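Local coordinates for protein LbaCas13a H328A (C2c2) (PDB 5WLH) that binds pre-crRNA as its guide and, as an RNA-targeting CRISPR-Cas13a nuclease, probably cleaves RNA once a matching target pairs with that guide, at residues Arg1050-Lys1055 with Arg1253-Phe1258; Phe1296-Phe1301 with Tyr1337-Thr1342. All coordinates share one frame; numbering follows the deposited sequence.

Contact 1 (Arg1050-Lys1055 with Arg1253-Phe1258); sequences RRFLEK and RYYSSF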
loop_
_atom_site.group_PDB
_atom_site.type_symbol
_atom_site.label_atom_id
_atom_site.label_comp_id
_atom_site.label_asym_id
_atom_site.label_seq_id
_atom_site.Cartn_x
_atom_site.Cartn_y
_atom_site.Cartn_z
ATOM N N ARG A 1050 -13.748 23.443 -2.524
ATOM C CA ARG A 1050 -15.126 23.915 -2.433
ATOM C C ARG A 1050 -15.931 23.493 -3.645
ATOM O O ARG A 1050 -17.000 22.887 -3.508
ATOM C CB ARG A 1050 -15.153 25.435 -2.276
ATOM C CG ARG A 1050 -16.541 26.030 -2.128
ATOM C CD ARG A 1050 -16.453 27.554 -2.074
ATOM N NE ARG A 1050 -17.717 28.196 -2.416
ATOM C CZ ARG A 1050 -17.928 29.506 -2.328
ATOM N NH1 ARG A 1050 -19.105 30.018 -2.657
ATOM N NH2 ARG A 1050 -16.957 30.306 -1.907
ATOM N N ARG A 1051 -15.440 23.813 -4.843
ATOM C CA ARG A 1051 -16.202 23.509 -6.048
ATOM C C ARG A 1051 -16.411 22.012 -6.186
ATOM O O ARG A 1051 -17.478 21.560 -6.609
ATOM C CB ARG A 1051 -15.490 24.077 -7.275
ATOM C CG ARG A 1051 -15.361 25.602 -7.252
ATOM C CD ARG A 1051 -15.427 26.196 -8.648
ATOM N NE ARG A 1051 -14.290 25.819 -9.485
ATOM C CZ ARG A 1051 -14.401 25.220 -10.668
ATOM N NH1 ARG A 1051 -15.597 24.925 -11.147
ATOM N NH2 ARG A 1051 -13.318 24.915 -11.373
ATOM N N PHE A 1052 -15.414 21.218 -5.789
ATOM C CA PHE A 1052 -15.575 19.768 -5.816
ATOM C C PHE A 1052 -16.712 19.323 -4.899
ATOM O O PHE A 1052 -17.609 18.574 -5.314
ATOM C CB PHE A 1052 -14.251 19.106 -5.416
ATOM C CG PHE A 1052 -14.387 17.674 -5.002
ATOM C CD1 PHE A 1052 -14.527 16.681 -5.958
ATOM C CD2 PHE A 1052 -14.344 17.313 -3.662
ATOM C CE1 PHE A 1052 -14.637 15.351 -5.587
ATOM C CE2 PHE A 1052 -14.464 15.986 -3.289
ATOM C CZ PHE A 1052 -14.612 15.007 -4.256
ATOM N N LEU A 1053 -16.691 19.778 -3.643
ATOM C CA LEU A 1053 -17.727 19.376 -2.697
ATOM C C LEU A 1053 -19.112 19.801 -3.178
ATOM O O LEU A 1053 -20.069 19.029 -3.078
ATOM C CB LEU A 1053 -17.439 19.955 -1.317
ATOM C CG LEU A 1053 -16.265 19.272 -0.607
ATOM C CD1 LEU A 1053 -15.809 20.123 0.554
ATOM C CD2 LEU A 1053 -16.670 17.881 -0.126
ATOM N N GLU A 1054 -19.230 21.019 -3.724
ATOM C CA GLU A 1054 -20.510 21.460 -4.284
ATOM C C GLU A 1054 -20.950 20.585 -5.450
ATOM O O GLU A 1054 -22.154 20.393 -5.665
ATOM C CB GLU A 1054 -20.423 22.913 -4.752
ATOM C CG GLU A 1054 -20.148 23.918 -3.655
ATOM C CD GLU A 1054 -19.731 25.266 -4.214
ATOM O OE1 GLU A 1054 -19.184 25.307 -5.330
ATOM O OE2 GLU A 1054 -19.956 26.288 -3.543
ATOM N N LYS A 1055 -20.002 20.056 -6.221
ATOM C CA LYS A 1055 -20.355 19.260 -7.388
ATOM C C LYS A 1055 -20.754 17.834 -7.041
ATOM O O LYS A 1055 -21.432 17.184 -7.841
ATOM C CB LYS A 1055 -19.193 19.244 -8.387
ATOM C CG LYS A 1055 -19.094 20.518 -9.234
ATOM C CD LYS A 1055 -17.725 20.678 -9.873
ATOM C CE LYS A 1055 -17.526 22.087 -10.408
ATOM N NZ LYS A 1055 -18.557 22.436 -11.432
ATOM N N ARG A 1253 -4.891 19.780 -10.608
ATOM C CA ARG A 1253 -5.650 20.434 -11.677
ATOM C C ARG A 1253 -7.092 19.948 -11.715
ATOM O O ARG A 1253 -7.982 20.692 -12.137
ATOM C CB ARG A 1253 -4.984 20.189 -13.032
ATOM C CG ARG A 1253 -3.531 20.632 -13.121
ATOM C CD ARG A 1253 -3.403 22.139 -12.912
ATOM N NE ARG A 1253 -4.325 22.885 -13.765
ATOM C CZ ARG A 1253 -4.761 24.113 -13.497
ATOM N NH1 ARG A 1253 -4.360 24.739 -12.396
ATOM N NH2 ARG A 1253 -5.606 24.713 -14.326
ATOM N N TYR A 1254 -7.340 18.704 -11.286
ATOM C CA TYR A 1254 -8.708 18.204 -11.243
ATOM C C TYR A 1254 -9.628 19.173 -10.522
ATOM O O TYR A 1254 -10.776 19.387 -10.934
ATOM C CB TYR A 1254 -8.727 16.846 -10.546
ATOM C CG TYR A 1254 -10.098 16.387 -10.119
ATOM C CD1 TYR A 1254 -10.951 15.775 -11.019
ATOM C CD2 TYR A 1254 -10.516 16.521 -8.804
ATOM C CE1 TYR A 1254 -12.203 15.329 -10.631
ATOM C CE2 TYR A 1254 -11.766 16.066 -8.395
ATOM C CZ TYR A 1254 -12.601 15.474 -9.317
ATOM O OH TYR A 1254 -13.841 15.028 -8.920
ATOM N N TYR A 1255 -9.140 19.765 -9.435
ATOM C CA TYR A 1255 -9.966 20.598 -8.580
ATOM C C TYR A 1255 -10.234 21.969 -9.177
ATOM O O TYR A 1255 -11.102 22.681 -8.667
ATOM C CB TYR A 1255 -9.316 20.749 -7.206
ATOM C CG TYR A 1255 -9.283 19.432 -6.455
ATOM C CD1 TYR A 1255 -10.464 18.863 -5.987
ATOM C CD2 TYR A 1255 -8.092 18.742 -6.241
ATOM C CE1 TYR A 1255 -10.460 17.656 -5.296
ATOM C CE2 TYR A 1255 -8.089 17.501 -5.547
ATOM C CZ TYR A 1255 -9.280 16.986 -5.081
ATOM O OH TYR A 1255 -9.323 15.776 -4.402
ATOM N N SER A 1256 -9.507 22.342 -10.226
ATOM C CA SER A 1256 -9.743 23.579 -10.955
ATOM C C SER A 1256 -10.576 23.372 -12.206
ATOM O O SER A 1256 -11.353 24.257 -12.575
ATOM C CB SER A 1256 -8.407 24.224 -11.343
ATOM O OG SER A 1256 -7.733 24.691 -10.187
ATOM N N SER A 1257 -10.465 22.220 -12.849
ATOM C CA SER A 1257 -11.036 22.047 -14.175
ATOM C C SER A 1257 -12.088 20.955 -14.266
ATOM O O SER A 1257 -13.031 21.107 -15.041
ATOM C CB SER A 1257 -9.928 21.761 -15.197
ATOM O OG SER A 1257 -9.326 20.506 -14.956
ATOM N N PHE A 1258 -11.959 19.861 -13.510
ATOM C CA PHE A 1258 -12.942 18.774 -13.538
ATOM C C PHE A 1258 -13.185 18.272 -14.956
ATOM O O PHE A 1258 -14.299 17.872 -15.309
ATOM C CB PHE A 1258 -14.264 19.202 -12.883
ATOM C CG PHE A 1258 -14.112 19.682 -11.467
ATOM C CD1 PHE A 1258 -14.046 18.777 -10.416
ATOM C CD2 PHE A 1258 -14.009 21.036 -11.182
ATOM C CE1 PHE A 1258 -13.891 19.217 -9.106
ATOM C CE2 PHE A 1258 -13.848 21.481 -9.868
ATOM C CZ PHE A 1258 -13.789 20.569 -8.829
#
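F1052 and Y1255 mark the closest backbone approach, CA to CA 6.3 Å, between helix 1050-1056 and the short helix ending at S1257. F1258, just past that helix, has positive phi (54°), and its CB bond points at the other segment. Its ring is flanked on both faces: the carbonyl O of Y1254 lies 3.3 Å above the plane of the F1258 ring, over its centre, and on the opposite side K1055 CD sits 3.8 Å from the ring centroid of F1258, a CH-pi contact. A lysine suits this place because its methylenes cover the ring while NZ reaches on to hydrogen-bond with the hydroxyl of Y1369. F1258 CE1 also packs 3.7 Å from F1052 CB. CG of F1052 lies anti to the backbone N (chi1 162°), which carries the ring out beside Y1255; the edge of Y1255 points at the face of F1052, centroids 5.7 Å apart, while the hydroxyl of Y1254 lies at the F1052 rim. An alanine in place of F1258 would probably open a gap between Y1254 O and the methylenes of K1055, and deprive F1052 CB of a packing partner. F1052, Y1254 and Y1255 thus form an aromatic cluster joining the two helices, with A1115 of helix 1106-1145 against F1052 and Y1255. With no hydrogen bond between the segments, the contact depends on aromatic shape and on the aliphatic part of a charged side chain.

Contact 2 (Phe1296-Phe1301 with Tyr1337-Thr1342); sequences FVNVRF and YSEQFT. With nucleotides of chain B.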
loop_
_atom_site.group_PDB
_atom_site.type_symbol
_atom_site.label_atom_id
_atom_site.label_comp_id
_atom_site.label_asym_id
_atom_site.label_seq_id
_atom_site.Cartn_x
_atom_site.Cartn_y
_atom_site.Cartn_z
ATOM N N PHE A 1296 -16.588 1.484 3.571
ATOM C CA PHE A 1296 -17.735 0.571 3.580
ATOM C C PHE A 1296 -18.544 0.620 2.290
ATOM O O PHE A 1296 -19.725 0.256 2.277
ATOM C CB PHE A 1296 -18.620 0.810 4.803
ATOM C CG PHE A 1296 -17.859 0.702 6.083
ATOM C CD1 PHE A 1296 -17.390 -0.518 6.516
ATOM C CD2 PHE A 1296 -17.532 1.836 6.802
ATOM C CE1 PHE A 1296 -16.642 -0.619 7.684
ATOM C CE2 PHE A 1296 -16.799 1.743 7.967
ATOM C CZ PHE A 1296 -16.354 0.516 8.406
ATOM N N VAL A 1297 -17.900 1.006 1.190
ATOM C CA VAL A 1297 -18.523 1.060 -0.128
ATOM C C VAL A 1297 -17.917 -0.047 -0.984
ATOM O O VAL A 1297 -16.700 -0.076 -1.194
ATOM C CB VAL A 1297 -18.320 2.436 -0.780
ATOM C CG1 VAL A 1297 -18.945 2.482 -2.185
ATOM C CG2 VAL A 1297 -18.911 3.523 0.108
ATOM N N ASN A 1298 -18.760 -0.968 -1.464
ATOM C CA ASN A 1298 -18.342 -2.063 -2.341
ATOM C C ASN A 1298 -18.644 -1.687 -3.778
ATOM O O ASN A 1298 -19.797 -1.396 -4.098
ATOM C CB ASN A 1298 -19.106 -3.350 -2.056
ATOM C CG ASN A 1298 -18.595 -4.094 -0.888
ATOM O OD1 ASN A 1298 -17.820 -5.038 -1.024
ATOM N ND2 ASN A 1298 -19.073 -3.722 0.285
ATOM N N VAL A 1299 -17.635 -1.726 -4.654
ATOM C CA VAL A 1299 -17.896 -1.416 -6.051
ATOM C C VAL A 1299 -17.506 -2.612 -6.904
ATOM O O VAL A 1299 -16.588 -3.369 -6.571
ATOM C CB VAL A 1299 -17.182 -0.122 -6.515
ATOM C CG1 VAL A 1299 -17.544 1.024 -5.594
ATOM C CG2 VAL A 1299 -15.660 -0.316 -6.602
ATOM N N ARG A 1300 -18.258 -2.813 -7.990
ATOM C CA ARG A 1300 -17.982 -3.859 -8.965
ATOM C C ARG A 1300 -17.476 -3.201 -10.243
ATOM O O ARG A 1300 -18.236 -2.530 -10.947
ATOM C CB ARG A 1300 -19.223 -4.708 -9.244
ATOM C CG ARG A 1300 -19.708 -5.500 -8.045
ATOM C CD ARG A 1300 -20.936 -6.361 -8.421
ATOM N NE ARG A 1300 -21.297 -7.321 -7.377
ATOM C CZ ARG A 1300 -22.343 -7.183 -6.567
ATOM N NH1 ARG A 1300 -23.133 -6.123 -6.684
ATOM N NH2 ARG A 1300 -22.603 -8.101 -5.643
ATOM N N PHE A 1301 -16.194 -3.400 -10.543
ATOM C CA PHE A 1301 -15.592 -2.796 -11.713
ATOM C C PHE A 1301 -16.027 -3.500 -12.982
ATOM O O PHE A 1301 -16.263 -4.710 -13.004
ATOM C CB PHE A 1301 -14.075 -2.880 -11.644
ATOM C CG PHE A 1301 -13.477 -2.056 -10.577
ATOM C CD1 PHE A 1301 -13.849 -0.748 -10.407
ATOM C CD2 PHE A 1301 -12.459 -2.588 -9.779
ATOM C CE1 PHE A 1301 -13.240 0.025 -9.432
ATOM C CE2 PHE A 1301 -11.860 -1.826 -8.808
ATOM C CZ PHE A 1301 -12.262 -0.514 -8.629
ATOM N N TYR A 1337 -22.690 -1.182 -3.718
ATOM C CA TYR A 1337 -23.532 -1.489 -2.569
ATOM C C TYR A 1337 -22.768 -1.221 -1.280
ATOM O O TYR A 1337 -21.537 -1.186 -1.253
ATOM C CB TYR A 1337 -24.066 -2.933 -2.601
ATOM C CG TYR A 1337 -23.018 -4.022 -2.614
ATOM C CD1 TYR A 1337 -22.420 -4.411 -3.803
ATOM C CD2 TYR A 1337 -22.654 -4.684 -1.445
ATOM C CE1 TYR A 1337 -21.473 -5.409 -3.834
ATOM C CE2 TYR A 1337 -21.696 -5.693 -1.470
ATOM C CZ TYR A 1337 -21.113 -6.043 -2.670
ATOM O OH TYR A 1337 -20.160 -7.037 -2.723
ATOM N N SER A 1338 -23.531 -0.999 -0.215
ATOM C CA SER A 1338 -22.957 -0.733 1.091
ATOM C C SER A 1338 -22.550 -2.032 1.753
ATOM O O SER A 1338 -23.232 -3.048 1.632
ATOM C CB SER A 1338 -23.959 0.002 1.978
ATOM O OG SER A 1338 -23.407 0.228 3.269
ATOM N N GLU A 1339 -21.410 -2.006 2.431
ATOM C CA GLU A 1339 -21.134 -3.030 3.418
ATOM C C GLU A 1339 -22.240 -3.030 4.463
ATOM O O GLU A 1339 -22.834 -1.994 4.768
ATOM C CB GLU A 1339 -19.794 -2.771 4.102
ATOM C CG GLU A 1339 -18.585 -3.153 3.289
ATOM C CD GLU A 1339 -18.460 -4.657 3.088
ATOM O OE1 GLU A 1339 -18.965 -5.162 2.069
ATOM O OE2 GLU A 1339 -17.851 -5.328 3.940
ATOM N N GLN A 1340 -22.502 -4.200 5.024
ATOM C CA GLN A 1340 -23.445 -4.311 6.123
ATOM C C GLN A 1340 -22.697 -4.275 7.444
ATOM O O GLN A 1340 -21.594 -4.814 7.557
ATOM C CB GLN A 1340 -24.257 -5.597 6.005
ATOM C CG GLN A 1340 -24.971 -5.703 4.684
ATOM C CD GLN A 1340 -26.463 -5.712 4.843
ATOM O OE1 GLN A 1340 -27.055 -6.744 5.163
ATOM N NE2 GLN A 1340 -27.089 -4.561 4.629
ATOM N N PHE A 1341 -23.290 -3.611 8.432
ATOM C CA PHE A 1341 -22.812 -3.685 9.803
ATOM C C PHE A 1341 -23.536 -4.812 10.524
ATOM O O PHE A 1341 -24.722 -5.056 10.282
ATOM C CB PHE A 1341 -23.047 -2.368 10.539
ATOM C CG PHE A 1341 -22.028 -1.300 10.232
ATOM C CD1 PHE A 1341 -20.820 -1.623 9.636
ATOM C CD2 PHE A 1341 -22.283 0.023 10.561
ATOM C CE1 PHE A 1341 -19.879 -0.631 9.371
ATOM C CE2 PHE A 1341 -21.353 1.015 10.298
ATOM C CZ PHE A 1341 -20.148 0.680 9.702
ATOM N N THR A 1342 -22.809 -5.514 11.383
ATOM C CA THR A 1342 -23.394 -6.505 12.281
ATOM C C THR A 1342 -23.652 -5.815 13.617
ATOM O O THR A 1342 -22.721 -5.547 14.379
ATOM C CB THR A 1342 -22.471 -7.705 12.451
ATOM O OG1 THR A 1342 -22.203 -8.286 11.171
ATOM C CG2 THR A 1342 -23.115 -8.738 13.359
ATOM P P C B 41 -16.374 0.725 15.369
ATOM O OP1 C B 41 -16.686 2.013 16.044
ATOM O OP2 C B 41 -15.083 0.052 15.615
ATOM O "O5'" C B 41 -17.489 -0.386 15.652
ATOM C "C5'" C B 41 -18.859 -0.037 15.831
ATOM C "C4'" C B 41 -19.800 -1.095 15.292
ATOM O "O4'" C B 41 -19.853 -1.012 13.844
ATOM C "C3'" C B 41 -19.437 -2.550 15.558
ATOM O "O3'" C B 41 -19.801 -2.993 16.854
ATOM C "C2'" C B 41 -20.196 -3.279 14.459
ATOM O "O2'" C B 41 -21.568 -3.384 14.803
ATOM C "C1'" C B 41 -20.074 -2.294 13.298
ATOM N N1 C B 41 -18.958 -2.623 12.390
ATOM C C2 C B 41 -19.119 -3.702 11.519
ATOM O O2 C B 41 -20.186 -4.323 11.568
ATOM N N3 C B 41 -18.120 -4.028 10.664
ATOM C C4 C B 41 -16.992 -3.305 10.657
ATOM N N4 C B 41 -16.015 -3.642 9.801
ATOM C C5 C B 41 -16.808 -2.195 11.539
ATOM C C6 C B 41 -17.808 -1.889 12.378
ATOM P P C B 40 -20.254 4.459 11.448
ATOM O OP1 C B 40 -21.064 4.376 10.199
ATOM O OP2 C B 40 -20.855 4.113 12.770
ATOM O "O5'" C B 40 -18.994 3.525 11.255
ATOM C "C5'" C B 40 -18.154 3.286 12.359
ATOM C "C4'" C B 40 -16.948 2.498 11.967
ATOM O "O4'" C B 40 -16.119 3.290 11.083
ATOM C "C3'" C B 40 -16.039 2.135 13.124
ATOM O "O3'" C B 40 -16.512 0.963 13.776
ATOM C "C2'" C B 40 -14.684 1.957 12.444
ATOM O "O2'" C B 40 -14.584 0.658 11.878
ATOM C "C1'" C B 40 -14.763 2.978 11.298
ATOM N N1 C B 40 -14.018 4.238 11.545
ATOM C C2 C B 40 -12.613 4.211 11.487
ATOM O O2 C B 40 -12.055 3.122 11.279
ATOM N N3 C B 40 -11.916 5.360 11.685
ATOM C C4 C B 40 -12.563 6.509 11.906
ATOM N N4 C B 40 -11.839 7.619 12.094
ATOM C C5 C B 40 -13.985 6.572 11.953
ATOM C C6 C B 40 -14.663 5.426 11.762
ATOM P P U B 42 -18.921 -4.100 17.608
ATOM O OP1 U B 42 -19.612 -4.409 18.891
ATOM O OP2 U B 42 -17.506 -3.665 17.622
ATOM O "O5'" U B 42 -19.004 -5.389 16.682
ATOM C "C5'" U B 42 -20.186 -6.172 16.601
ATOM C "C4'" U B 42 -20.025 -7.241 15.554
ATOM O "O4'" U B 42 -19.760 -6.606 14.273
ATOM C "C3'" U B 42 -18.837 -8.176 15.753
ATOM O "O3'" U B 42 -19.094 -9.239 16.661
ATOM C "C2'" U B 42 -18.531 -8.636 14.334
ATOM O "O2'" U B 42 -19.446 -9.637 13.920
ATOM C "C1'" U B 42 -18.821 -7.367 13.541
ATOM N N1 U B 42 -17.604 -6.549 13.317
ATOM C C2 U B 42 -16.724 -6.970 12.333
ATOM O O2 U B 42 -16.915 -7.970 11.669
ATOM N N3 U B 42 -15.614 -6.183 12.147
ATOM C C4 U B 42 -15.298 -5.033 12.838
ATOM O O4 U B 42 -14.264 -4.423 12.566
ATOM C C5 U B 42 -16.256 -4.660 13.839
ATOM C C6 U B 42 -17.347 -5.410 14.037
#
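F1341 turns its ring edge to the face of F1296, with F1341 CE1 3.6 Å above the plane of the F1296 ring, over its centre, and the planes 81° apart. Around the rim of F1296 lie E1339 CB, N4 of cytidine 41 and O4' of cytidine 40, both nucleotides of chain B. One face of F1341 receives C1' of cytidine 41, and its edge meets a phosphate oxygen of cytidine 40, so the two phenylalanines lodge against base, sugar and backbone of the RNA. Further along, the Y1337 ring lies over N1298: N1298 CB is 3.5 Å from the ring centroid of Y1337 in a CH-pi contact. The amide beyond it is nearly parallel to the ring, though its exact position is less certain because ND2 is too close to E1339 OE1. Y1337 CG sits between backbone N and carbonyl carbon (chi1 60°), the crowded position, on the side of the neighbouring strand. Y1337 CE1 lies over one face of the R1300 guanidinium, 3.4 Å from R1300 CZ, the two planes 32° apart, while R1300 NH1 bonds to the carbonyl of N1334.

In the backbone, N1298 and Y1337 form an antiparallel hydrogen-bonded pair, N1298 N to Y1337 O 2.8 Å and Y1337 N to N1298 O 2.9 Å. V1297 and S1338 are the adjoining non-hydrogen-bonded pair. F1296, with positive phi, closes a Schellman motif ending helix 1284-1294, and its O accepts from E1339 N at 2.8 Å. E1339 OE2 bonds to A829 N.

T1342 N donates to O2 of cytidine 41 at 2.9 Å, and that nucleotide's O2' donates to T1342 O in a very short bond. Both pyrimidines carry O2, so the first bond alone would not tell cytosine from uracil; the T1342 backbone and two phenylalanines are consistent with gripping sugar and base together, beside the start of strand 1297-1310.

How the contacts relate
From the N terminus, the chain first lays down helix 1050-1056. It then runs through 197 mostly helical residues, including the long helix 1106-1145, before contact 1 closes that loop at 1253-1258. Three further helices, the last being 1284-1294, lead into strand 1297-1310. Contact 2 closes a much shorter loop of 35 residues, with strand 1321-1330 on its way, and joins the two central strands of a four-stranded antiparallel sheet. The contacts follow in series, neither enclosing nor crossing the other, with centres about 26 Å apart. Helix 1357-1368 packs on V1297 of contact 2, and Y1369, just beyond it, binds K1055 of contact 1.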